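Local coordinates for protein formate dehydrogenase (Staphylococcus aureus, PDB 6TTB) that binds NAD and probably catalyses the oxidation of formate to carbon dioxide, with NAD taking up the hydride, at residues S146-H150 against Y325-T329; E185-K189 against L207-T213; I191-G195 against F233-V237. All coordinates share one frame; numbering follows the deposited sequence.

Contact 1: S146-H150 against Y325-T329; sequences SVAEH and YSGMT. With NAD (nicotinamide-adenine-dinucleotide), chain C.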
loop_
_atom_site.group_PDB
_atom_site.type_symbol
_atom_site.label_atom_id
_atom_site.label_comp_id
_atom_site.label_asym_id
_atom_site.label_seq_id
_atom_site.Cartn_x
_atom_site.Cartn_y
_atom_site.Cartn_z
ATOM N N SER A 146 -2.828 -0.343 -14.345
ATOM C CA SER A 146 -3.089 -1.254 -13.261
ATOM C C SER A 146 -1.812 -1.525 -12.515
ATOM O O SER A 146 -1.807 -1.507 -11.271
ATOM C CB SER A 146 -3.668 -2.527 -13.755
ATOM O OG SER A 146 -4.249 -3.260 -12.692
ATOM N N VAL A 147 -0.752 -1.851 -13.272
ATOM C CA VAL A 147 0.500 -2.293 -12.663
ATOM C C VAL A 147 1.145 -1.110 -11.944
ATOM O O VAL A 147 1.626 -1.251 -10.812
ATOM C CB VAL A 147 1.419 -2.991 -13.695
ATOM C CG1 VAL A 147 2.761 -3.356 -13.150
ATOM C CG2 VAL A 147 0.750 -4.229 -14.265
ATOM N N ALA A 148 0.977 0.091 -12.460
ATOM C CA ALA A 148 1.565 1.218 -11.757
ATOM C C ALA A 148 0.920 1.352 -10.411
ATOM O O ALA A 148 1.630 1.487 -9.386
ATOM C CB ALA A 148 1.393 2.468 -12.519
ATOM N N GLU A 149 -0.438 1.318 -10.410
ATOM C CA GLU A 149 -1.187 1.421 -9.160
ATOM C C GLU A 149 -0.652 0.352 -8.199
ATOM O O GLU A 149 -0.356 0.607 -7.027
ATOM C CB GLU A 149 -2.670 1.178 -9.380
ATOM C CG GLU A 149 -3.368 2.160 -10.273
ATOM C CD GLU A 149 -4.889 1.933 -10.439
ATOM O OE1 GLU A 149 -5.399 0.975 -9.867
ATOM O OE2 GLU A 149 -5.580 2.778 -11.113
ATOM N N HIS A 150 -0.545 -0.879 -8.678
ATOM C CA HIS A 150 -0.140 -1.920 -7.751
ATOM C C HIS A 150 1.221 -1.573 -7.152
ATOM O O HIS A 150 1.499 -1.881 -6.002
ATOM C CB HIS A 150 -0.040 -3.213 -8.472
ATOM C CG HIS A 150 -0.316 -4.352 -7.594
ATOM N ND1 HIS A 150 -1.616 -4.843 -7.399
ATOM C CD2 HIS A 150 0.515 -5.133 -6.867
ATOM C CE1 HIS A 150 -1.552 -5.903 -6.607
ATOM N NE2 HIS A 150 -0.249 -6.103 -6.277
ATOM N N TYR A 325 -1.983 -10.974 -10.144
ATOM C CA TYR A 325 -3.176 -10.493 -10.822
ATOM C C TYR A 325 -3.157 -8.983 -11.122
ATOM O O TYR A 325 -4.143 -8.456 -11.621
ATOM C CB TYR A 325 -4.360 -10.761 -9.915
ATOM C CG TYR A 325 -4.371 -9.878 -8.708
ATOM C CD1 TYR A 325 -3.529 -10.107 -7.633
ATOM C CD2 TYR A 325 -5.216 -8.770 -8.656
ATOM C CE1 TYR A 325 -3.601 -9.298 -6.505
ATOM C CE2 TYR A 325 -5.271 -7.950 -7.552
ATOM C CZ TYR A 325 -4.496 -8.245 -6.468
ATOM O OH TYR A 325 -4.577 -7.401 -5.431
ATOM N N SER A 326 -2.045 -8.296 -10.806
ATOM C CA SER A 326 -1.994 -6.849 -10.818
ATOM C C SER A 326 -2.336 -6.365 -12.213
ATOM O O SER A 326 -3.108 -5.407 -12.356
ATOM C CB SER A 326 -0.627 -6.265 -10.314
ATOM O OG SER A 326 0.329 -6.207 -11.380
ATOM N N GLY A 327 -1.852 -7.082 -13.229
ATOM C CA GLY A 327 -2.252 -6.765 -14.602
ATOM C C GLY A 327 -3.512 -7.519 -15.037
ATOM O O GLY A 327 -3.802 -7.623 -16.228
ATOM N N MET A 328 -4.252 -8.045 -14.059
ATOM C CA MET A 328 -5.443 -8.840 -14.318
ATOM C C MET A 328 -6.602 -8.262 -13.507
ATOM O O MET A 328 -7.595 -8.961 -13.297
ATOM C CB MET A 328 -5.240 -10.316 -13.886
ATOM C CG MET A 328 -6.263 -11.232 -14.443
ATOM S SD MET A 328 -6.305 -12.891 -13.679
ATOM C CE MET A 328 -6.575 -12.457 -11.946
ATOM N N THR A 329 -6.470 -6.992 -13.031
ATOM C CA THR A 329 -7.628 -6.276 -12.489
ATOM C C THR A 329 -8.813 -6.445 -13.432
ATOM O O THR A 329 -8.618 -6.695 -14.602
ATOM C CB THR A 329 -7.407 -4.770 -12.317
ATOM O OG1 THR A 329 -6.883 -4.117 -13.480
ATOM C CG2 THR A 329 -6.634 -4.430 -11.075
HETATM P PA NAD C . 8.323 -0.608 -21.397
HETATM O O1A NAD C . 8.984 -1.207 -22.592
HETATM O O2A NAD C . 7.465 0.639 -21.501
HETATM O O5B NAD C . 9.382 -0.458 -20.192
HETATM C C5B NAD C . 10.666 -1.114 -20.227
HETATM C C4B NAD C . 11.732 -0.049 -20.287
HETATM O O4B NAD C . 12.870 -0.539 -19.552
HETATM C C3B NAD C . 12.227 0.319 -21.707
HETATM O O3B NAD C . 11.818 1.595 -22.199
HETATM C C2B NAD C . 13.755 0.210 -21.644
HETATM O O2B NAD C . 14.416 1.385 -22.065
HETATM C C1B NAD C . 14.064 -0.169 -20.188
HETATM N N9A NAD C . 15.057 -1.243 -20.075
HETATM C C8A NAD C . 15.504 -2.070 -21.098
HETATM N N7A NAD C . 16.515 -2.831 -20.750
HETATM C C5A NAD C . 16.830 -2.425 -19.453
HETATM C C6A NAD C . 17.853 -2.804 -18.535
HETATM N N6A NAD C . 18.829 -3.651 -18.808
HETATM N N1A NAD C . 17.913 -2.131 -17.359
HETATM C C2A NAD C . 16.956 -1.229 -17.088
HETATM N N3A NAD C . 15.932 -0.825 -17.845
HETATM C C4A NAD C . 15.922 -1.453 -19.026
HETATM O O3 NAD C . 7.435 -1.718 -20.762
HETATM P PN NAD C . 6.364 -1.425 -19.665
HETATM O O1N NAD C . 5.039 -1.377 -20.379
HETATM O O2N NAD C . 6.794 -0.240 -18.848
HETATM O O5D NAD C . 6.486 -2.779 -18.784
HETATM C C5D NAD C . 7.367 -2.794 -17.619
HETATM C C4D NAD C . 7.527 -4.217 -17.212
HETATM O O4D NAD C . 6.398 -4.570 -16.378
HETATM C C3D NAD C . 7.538 -5.184 -18.420
HETATM O O3D NAD C . 8.804 -5.792 -18.625
HETATM C C2D NAD C . 6.406 -6.175 -18.134
HETATM O O2D NAD C . 6.747 -7.551 -18.231
HETATM C C1D NAD C . 5.947 -5.862 -16.721
HETATM N N1N NAD C . 4.477 -5.902 -16.672
HETATM C C2N NAD C . 3.829 -6.752 -15.724
HETATM C C3N NAD C . 2.418 -6.806 -15.656
HETATM C C7N NAD C . 1.725 -7.471 -14.465
HETATM O O7N NAD C . 0.591 -7.921 -14.619
HETATM N N7N NAD C . 2.363 -7.522 -13.279
HETATM C C4N NAD C . 1.672 -6.173 -16.718
HETATM C C5N NAD C . 2.335 -5.365 -17.666
HETATM C C6N NAD C . 3.740 -5.268 -17.642
#
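Ser146, Val147 and His150, on one flank of helix 144-160, meet the loop that leads from strand 319-321 into helix 330-348. These are two connections between the NAD-binding Rossmann domain and the other domain of a 2-hydroxyacid dehydrogenase fold, and they meet beside the nicotinamide. The close part of the contact gathers round two groups. The first is the Ser146 hydroxyl, which has three partners: OG donates to the carbonyl of the loop serine, Ser326 O, and accepts from the threonine, Thr329 OG1 to Ser146 OG 2.9 Å, while Arg160 NH2 of the second subunit adds a third bond. The second is the His150 ring, one face of which receives Ser326 CB 3.5 Å from the ring centroid, a CH-pi contact. The looser side lies toward Tyr325. There the imidazole edge turns to the phenol face in an offset edge-to-face pair, planes at 88° and centroids 5.4 Å apart, with the tyrosine hydroxyl at the imidazole edge. Neither side is solvent: every touching residue is buried, and His150 ND1 is hydrogen-bonded to Arg160 NE of the second subunit, with a weaker bond from NE2 to Thr322. The loop backbone puts Ser326 CB over the histidine, and a chi1 of 85°, with OG between backbone N and carbonyl carbon, turns the hydroxyl to the cofactor amide, OG 3.1 Å from NAD N7N. Gly327 N approaches O7N of the same amide at 2.9 Å, while Val147 lays its CG2 methyl 3.3 Å from NAD C4N.

Contact 2: E185-K189 against L207-T213; sequences ELQHK and LAPFNVT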
loop_
_atom_site.group_PDB
_atom_site.type_symbol
_atom_site.label_atom_id
_atom_site.label_comp_id
_atom_site.label_asym_id
_atom_site.label_seq_id
_atom_site.Cartn_x
_atom_site.Cartn_y
_atom_site.Cartn_z
ATOM N N GLU A 185 6.732 7.540 6.843
ATOM C CA GLU A 185 6.071 8.279 5.806
ATOM C C GLU A 185 6.752 7.978 4.479
ATOM O O GLU A 185 7.977 7.915 4.403
ATOM C CB GLU A 185 6.227 9.752 6.133
ATOM C CG GLU A 185 5.669 10.078 7.483
ATOM C CD GLU A 185 5.324 11.533 7.631
ATOM O OE1 GLU A 185 4.211 11.801 8.087
ATOM O OE2 GLU A 185 6.167 12.392 7.261
ATOM N N LEU A 186 5.964 7.906 3.424
ATOM C CA LEU A 186 6.547 7.831 2.114
ATOM C C LEU A 186 7.170 9.189 1.759
ATOM O O LEU A 186 8.127 9.292 0.957
ATOM C CB LEU A 186 5.451 7.452 1.133
ATOM C CG LEU A 186 5.917 7.491 -0.309
ATOM C CD1 LEU A 186 7.074 6.514 -0.489
ATOM C CD2 LEU A 186 4.794 7.185 -1.276
ATOM N N GLN A 187 6.580 10.255 2.297
ATOM C CA GLN A 187 7.012 11.587 1.900
ATOM C C GLN A 187 8.506 11.804 2.276
ATOM O O GLN A 187 8.992 11.300 3.291
ATOM C CB GLN A 187 6.081 12.582 2.540
ATOM C CG GLN A 187 6.576 13.998 2.493
ATOM C CD GLN A 187 5.887 14.809 3.561
ATOM O OE1 GLN A 187 5.459 15.912 3.313
ATOM N NE2 GLN A 187 5.689 14.214 4.730
ATOM N N HIS A 188 9.224 12.534 1.406
ATOM C CA HIS A 188 10.625 12.908 1.577
ATOM C C HIS A 188 11.582 11.751 1.269
ATOM O O HIS A 188 12.773 11.933 1.327
ATOM C CB HIS A 188 10.890 13.560 2.960
ATOM C CG HIS A 188 10.215 14.890 3.200
ATOM N ND1 HIS A 188 10.402 16.010 2.365
ATOM C CD2 HIS A 188 9.299 15.264 4.111
ATOM C CE1 HIS A 188 9.646 17.016 2.788
ATOM N NE2 HIS A 188 8.920 16.565 3.826
ATOM N N LYS A 189 11.068 10.564 0.914
ATOM C CA LYS A 189 11.944 9.458 0.597
ATOM C C LYS A 189 12.410 9.590 -0.846
ATOM O O LYS A 189 11.732 10.234 -1.684
ATOM C CB LYS A 189 11.215 8.128 0.767
ATOM C CG LYS A 189 10.589 7.882 2.141
ATOM C CD LYS A 189 11.467 7.075 3.045
ATOM C CE LYS A 189 11.140 7.285 4.507
ATOM N NZ LYS A 189 10.609 8.645 4.690
ATOM N N LEU A 207 3.652 8.992 -8.272
ATOM C CA LEU A 207 4.386 9.199 -7.054
ATOM C C LEU A 207 4.651 10.695 -6.865
ATOM O O LEU A 207 4.936 11.117 -5.754
ATOM C CB LEU A 207 5.701 8.391 -7.024
ATOM C CG LEU A 207 5.637 6.908 -6.626
ATOM C CD1 LEU A 207 7.069 6.299 -6.565
ATOM C CD2 LEU A 207 4.987 6.756 -5.292
ATOM N N ALA A 208 4.562 11.513 -7.920
ATOM C CA ALA A 208 5.143 12.858 -7.798
ATOM C C ALA A 208 4.465 13.618 -6.667
ATOM O O ALA A 208 5.127 14.256 -5.835
ATOM C CB ALA A 208 5.079 13.633 -9.100
ATOM N N PRO A 209 3.134 13.562 -6.589
ATOM C CA PRO A 209 2.413 14.334 -5.606
ATOM C C PRO A 209 2.559 13.864 -4.168
ATOM O O PRO A 209 1.841 14.353 -3.298
ATOM C CB PRO A 209 0.946 14.263 -6.009
ATOM C CG PRO A 209 0.903 13.434 -7.293
ATOM C CD PRO A 209 2.280 12.825 -7.498
ATOM N N PHE A 210 3.503 12.979 -3.886
ATOM C CA PHE A 210 3.598 12.491 -2.515
ATOM C C PHE A 210 4.833 13.059 -1.861
ATOM O O PHE A 210 5.123 12.740 -0.700
ATOM C CB PHE A 210 3.790 10.993 -2.492
ATOM C CG PHE A 210 2.527 10.203 -2.510
ATOM C CD1 PHE A 210 1.874 9.886 -1.321
ATOM C CD2 PHE A 210 1.988 9.763 -3.709
ATOM C CE1 PHE A 210 0.684 9.156 -1.339
ATOM C CE2 PHE A 210 0.800 9.036 -3.738
ATOM C CZ PHE A 210 0.170 8.695 -2.556
ATOM N N ASN A 211 5.590 13.824 -2.657
ATOM C CA ASN A 211 6.616 14.696 -2.127
ATOM C C ASN A 211 7.810 13.868 -1.669
ATOM O O ASN A 211 8.103 13.715 -0.479
ATOM C CB ASN A 211 6.107 15.630 -1.037
ATOM C CG ASN A 211 7.054 16.782 -0.858
ATOM O OD1 ASN A 211 7.358 17.165 0.281
ATOM N ND2 ASN A 211 7.551 17.323 -1.981
ATOM N N VAL A 212 8.619 13.566 -2.643
ATOM C CA VAL A 212 9.444 12.392 -2.700
ATOM C C VAL A 212 10.430 12.730 -3.818
ATOM O O VAL A 212 10.040 13.397 -4.750
ATOM C CB VAL A 212 8.518 11.161 -3.018
ATOM C CG1 VAL A 212 8.675 10.575 -4.399
ATOM C CG2 VAL A 212 8.522 10.085 -1.938
ATOM N N THR A 213 11.708 12.441 -3.649
ATOM C CA THR A 213 12.610 12.577 -4.768
ATOM C C THR A 213 12.589 11.313 -5.638
ATOM O O THR A 213 12.772 10.213 -5.119
ATOM C CB THR A 213 14.021 12.890 -4.295
ATOM O OG1 THR A 213 13.908 14.213 -3.796
ATOM C CG2 THR A 213 15.011 12.872 -5.431
#
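Leu186 stands at about a right angle to Phe210 and sets one methyl over the phenyl face, CD2 lying 4.0 Å from Phe210 CG. Its chi1 of 174° places CG anti to the backbone N, and from there the branches divide: CD2 also meets Leu207 CD2 at 4.0 Å, while CG and CD1 turn to Val212, with CG 4.0 Å from Val212 CG2. This is the apolar, inward half of the contact, continued by Leu156 and Leu159 of helix 144-160. The outer half is polar. The His188 imidazole and the Asn211 amide lie side by side and point the same way with planes 69° apart, His188 CE1 coming 3.4 Å from Asn211 OD1. Gln187, extended beyond CG, crosses the Asn211 side chain obliquely, the amide planes 64° apart, and its CG rests on the Asn211 backbone carbonyl. The type II turn from Leu186 to Lys189 offers its backbone between the two halves: His188 N bonds to Asn211 O, and Thr213 N bonds to Lys189 O at 3.0 Å. The lysine folds back, NZ donating to Glu185 O 2.7 Å away, and forms a salt bridge with Glu331 of the second subunit. The turn leads into strand 190-194 and the partner loop into strand 213-217, so the contact joins the starts of two neighbouring parallel strands linked through helix 198-207, a beta-alpha-beta crossover of the Rossmann fold.

Contact 3: I191-G195 against F233-V237; sequences IGIFG and FDELV. With NAD (nicotinamide-adenine-dinucleotide), chain C.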
loop_
_atom_site.group_PDB
_atom_site.type_symbol
_atom_site.label_atom_id
_atom_site.label_comp_id
_atom_site.label_asym_id
_atom_site.label_seq_id
_atom_site.Cartn_x
_atom_site.Cartn_y
_atom_site.Cartn_z
ATOM N N ILE A 191 12.942 7.678 -4.299
ATOM C CA ILE A 191 12.531 6.447 -4.961
ATOM C C ILE A 191 13.236 6.296 -6.299
ATOM O O ILE A 191 13.161 7.181 -7.153
ATOM C CB ILE A 191 10.988 6.312 -5.129
ATOM C CG1 ILE A 191 10.207 6.528 -3.827
ATOM C CG2 ILE A 191 10.677 4.963 -5.687
ATOM C CD1 ILE A 191 10.916 5.986 -2.607
ATOM N N GLY A 192 13.805 5.102 -6.519
ATOM C CA GLY A 192 14.500 4.798 -7.751
ATOM C C GLY A 192 13.627 3.930 -8.623
ATOM O O GLY A 192 13.087 2.921 -8.145
ATOM N N ILE A 193 13.387 4.403 -9.861
ATOM C CA ILE A 193 12.576 3.660 -10.817
ATOM C C ILE A 193 13.524 3.013 -11.803
ATOM O O ILE A 193 14.113 3.698 -12.622
ATOM C CB ILE A 193 11.492 4.571 -11.515
ATOM C CG1 ILE A 193 10.411 5.083 -10.541
ATOM C CG2 ILE A 193 10.861 3.898 -12.716
ATOM C CD1 ILE A 193 10.397 6.586 -10.441
ATOM N N PHE A 194 13.694 1.694 -11.676
ATOM C CA PHE A 194 14.503 0.950 -12.607
ATOM C C PHE A 194 13.670 0.607 -13.829
ATOM O O PHE A 194 12.870 -0.303 -13.790
ATOM C CB PHE A 194 14.946 -0.327 -11.956
ATOM C CG PHE A 194 15.812 -1.181 -12.832
ATOM C CD1 PHE A 194 17.123 -0.788 -13.148
ATOM C CD2 PHE A 194 15.340 -2.399 -13.314
ATOM C CE1 PHE A 194 17.918 -1.590 -13.956
ATOM C CE2 PHE A 194 16.153 -3.240 -14.055
ATOM C CZ PHE A 194 17.417 -2.811 -14.426
ATOM N N GLY A 195 13.853 1.368 -14.922
ATOM C CA GLY A 195 13.160 1.090 -16.168
ATOM C C GLY A 195 12.021 2.051 -16.369
ATOM O O GLY A 195 10.980 1.962 -15.721
ATOM N N PHE A 233 22.776 3.275 -12.841
ATOM C CA PHE A 233 22.330 2.098 -12.138
ATOM C C PHE A 233 23.098 1.988 -10.836
ATOM O O PHE A 233 22.521 1.907 -9.750
ATOM C CB PHE A 233 22.611 0.882 -12.987
ATOM C CG PHE A 233 22.148 -0.381 -12.341
ATOM C CD1 PHE A 233 20.785 -0.672 -12.229
ATOM C CD2 PHE A 233 23.058 -1.291 -11.862
ATOM C CE1 PHE A 233 20.351 -1.819 -11.606
ATOM C CE2 PHE A 233 22.613 -2.503 -11.336
ATOM C CZ PHE A 233 21.263 -2.745 -11.168
ATOM N N ASP A 234 24.414 2.060 -10.940
ATOM C CA ASP A 234 25.190 2.034 -9.724
ATOM C C ASP A 234 24.418 2.877 -8.726
ATOM O O ASP A 234 24.160 2.476 -7.596
ATOM C CB ASP A 234 26.618 2.551 -9.963
ATOM N N GLU A 235 24.063 4.073 -9.175
ATOM C CA GLU A 235 23.688 5.133 -8.284
ATOM C C GLU A 235 22.263 4.840 -7.803
ATOM O O GLU A 235 21.977 4.909 -6.616
ATOM C CB GLU A 235 23.806 6.427 -9.073
ATOM C CG GLU A 235 23.227 7.644 -8.376
ATOM C CD GLU A 235 23.938 8.003 -7.096
ATOM O OE1 GLU A 235 24.837 7.196 -6.689
ATOM O OE2 GLU A 235 23.568 9.067 -6.470
ATOM N N LEU A 236 21.389 4.441 -8.736
ATOM C CA LEU A 236 20.051 4.081 -8.329
ATOM C C LEU A 236 20.139 3.098 -7.168
ATOM O O LEU A 236 19.458 3.265 -6.166
ATOM C CB LEU A 236 19.322 3.437 -9.496
ATOM C CG LEU A 236 17.816 3.430 -9.381
ATOM C CD1 LEU A 236 17.258 4.595 -10.192
ATOM C CD2 LEU A 236 17.278 2.141 -9.926
ATOM N N VAL A 237 20.982 2.085 -7.325
ATOM C CA VAL A 237 21.039 0.982 -6.375
ATOM C C VAL A 237 21.442 1.514 -5.026
ATOM O O VAL A 237 20.931 1.046 -4.001
ATOM C CB VAL A 237 22.030 -0.108 -6.807
ATOM C CG1 VAL A 237 22.459 -1.001 -5.654
ATOM C CG2 VAL A 237 21.524 -0.887 -7.966
HETATM P PA NAD C . 8.323 -0.608 -21.397
HETATM O O1A NAD C . 8.984 -1.207 -22.592
HETATM O O2A NAD C . 7.465 0.639 -21.501
HETATM O O5B NAD C . 9.382 -0.458 -20.192
HETATM C C5B NAD C . 10.666 -1.114 -20.227
HETATM C C4B NAD C . 11.732 -0.049 -20.287
HETATM O O4B NAD C . 12.870 -0.539 -19.552
HETATM C C3B NAD C . 12.227 0.319 -21.707
HETATM O O3B NAD C . 11.818 1.595 -22.199
HETATM C C2B NAD C . 13.755 0.210 -21.644
HETATM O O2B NAD C . 14.416 1.385 -22.065
HETATM C C1B NAD C . 14.064 -0.169 -20.188
HETATM N N9A NAD C . 15.057 -1.243 -20.075
HETATM C C8A NAD C . 15.504 -2.070 -21.098
HETATM N N7A NAD C . 16.515 -2.831 -20.750
HETATM C C5A NAD C . 16.830 -2.425 -19.453
HETATM C C6A NAD C . 17.853 -2.804 -18.535
HETATM N N6A NAD C . 18.829 -3.651 -18.808
HETATM N N1A NAD C . 17.913 -2.131 -17.359
HETATM C C2A NAD C . 16.956 -1.229 -17.088
HETATM N N3A NAD C . 15.932 -0.825 -17.845
HETATM C C4A NAD C . 15.922 -1.453 -19.026
HETATM O O3 NAD C . 7.435 -1.718 -20.762
HETATM P PN NAD C . 6.364 -1.425 -19.665
HETATM O O1N NAD C . 5.039 -1.377 -20.379
HETATM O O2N NAD C . 6.794 -0.240 -18.848
HETATM O O5D NAD C . 6.486 -2.779 -18.784
HETATM C C5D NAD C . 7.367 -2.794 -17.619
HETATM C C4D NAD C . 7.527 -4.217 -17.212
HETATM O O4D NAD C . 6.398 -4.570 -16.378
HETATM C C3D NAD C . 7.538 -5.184 -18.420
HETATM O O3D NAD C . 8.804 -5.792 -18.625
HETATM C C2D NAD C . 6.406 -6.175 -18.134
HETATM O O2D NAD C . 6.747 -7.551 -18.231
HETATM C C1D NAD C . 5.947 -5.862 -16.721
HETATM N N1N NAD C . 4.477 -5.902 -16.672
HETATM C C2N NAD C . 3.829 -6.752 -15.724
HETATM C C3N NAD C . 2.418 -6.806 -15.656
HETATM C C7N NAD C . 1.725 -7.471 -14.465
HETATM O O7N NAD C . 0.591 -7.921 -14.619
HETATM N N7N NAD C . 2.363 -7.522 -13.279
HETATM C C4N NAD C . 1.672 -6.173 -16.718
HETATM C C5N NAD C . 2.335 -5.365 -17.666
HETATM C C6N NAD C . 3.740 -5.268 -17.642
#
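Phe194 and Phe233 share a first torsion, chi1 -179°, which sets CG anti to the backbone N and sends the Phe194 ring out from the strand and the Phe233 ring out from the helix, toward each other. The two rings meet obliquely, their planes inclined at 57° and the centroids 5.4 Å apart. The CD1-CE1 side of each phenyl ring makes the contact, with Phe194 CE1 lying 3.4 Å from Phe233 CE1. Leu236, about one helical turn beyond Phe233, likewise holds CG anti to its N, and its two methyls part over the strand. CD1 approaches the main chain at Gly192 CA, 3.7 Å away, where no side chain intervenes, and CD2 lies 4.0 Å from Phe194 CB. The axes of strand 191-194 and helix 233-237 pass 9.0 Å apart with their N-to-C directions at 137°. In the Rossmann topology this strand is an interior one: it pairs in parallel with strand 213-217 on one flank and with 242-245 on the other. Helix 233-239 belongs to the crossover that returns from strand 229-230, at the sheet's edge, to strand 242-245, so the connection has to pass strands 213-217 and 190-194. The CB atoms of Ile191 and Ile193 point away from this helix, toward the other face of the sheet. Beyond the strand, Gly195 begins a GxGxxG pattern consistent with the dinucleotide-binding turn, and its CA comes 3.8 Å from NAD N3A. Phe194 serves the helix and the cofactor with one ring: NAD C2A sits over one of its faces, offset toward the rim and 3.3 Å from Phe194 CE1, while Phe233 and Leu256 pack against the same side chain.

How the contacts relate
From the N terminus, the chain first reaches 146-150 in helix 144-160, whose partner, 325-329, lies 175 residues later; contact 1 therefore closes a long loop, and contacts 2 and 3 both lie within it. There the order is 185-189, 191-195, 207-213, 233-237, so contacts 2 and 3 alternate and cross. These two also touch: Thr213 O lies 2.7 Å from Ile191 N, a probable hydrogen bond. Contact 2 joins the starts of two adjacent strands, contact 3 lays a helix on one of them, and contact 1 joins the interdomain connections. Contacts 1 and 3 both reach NAD. Contacts 1 and 2 meet across the dimer, where Glu149 of one subunit bonds to the backbone of Leu186 and Gln187 of the other.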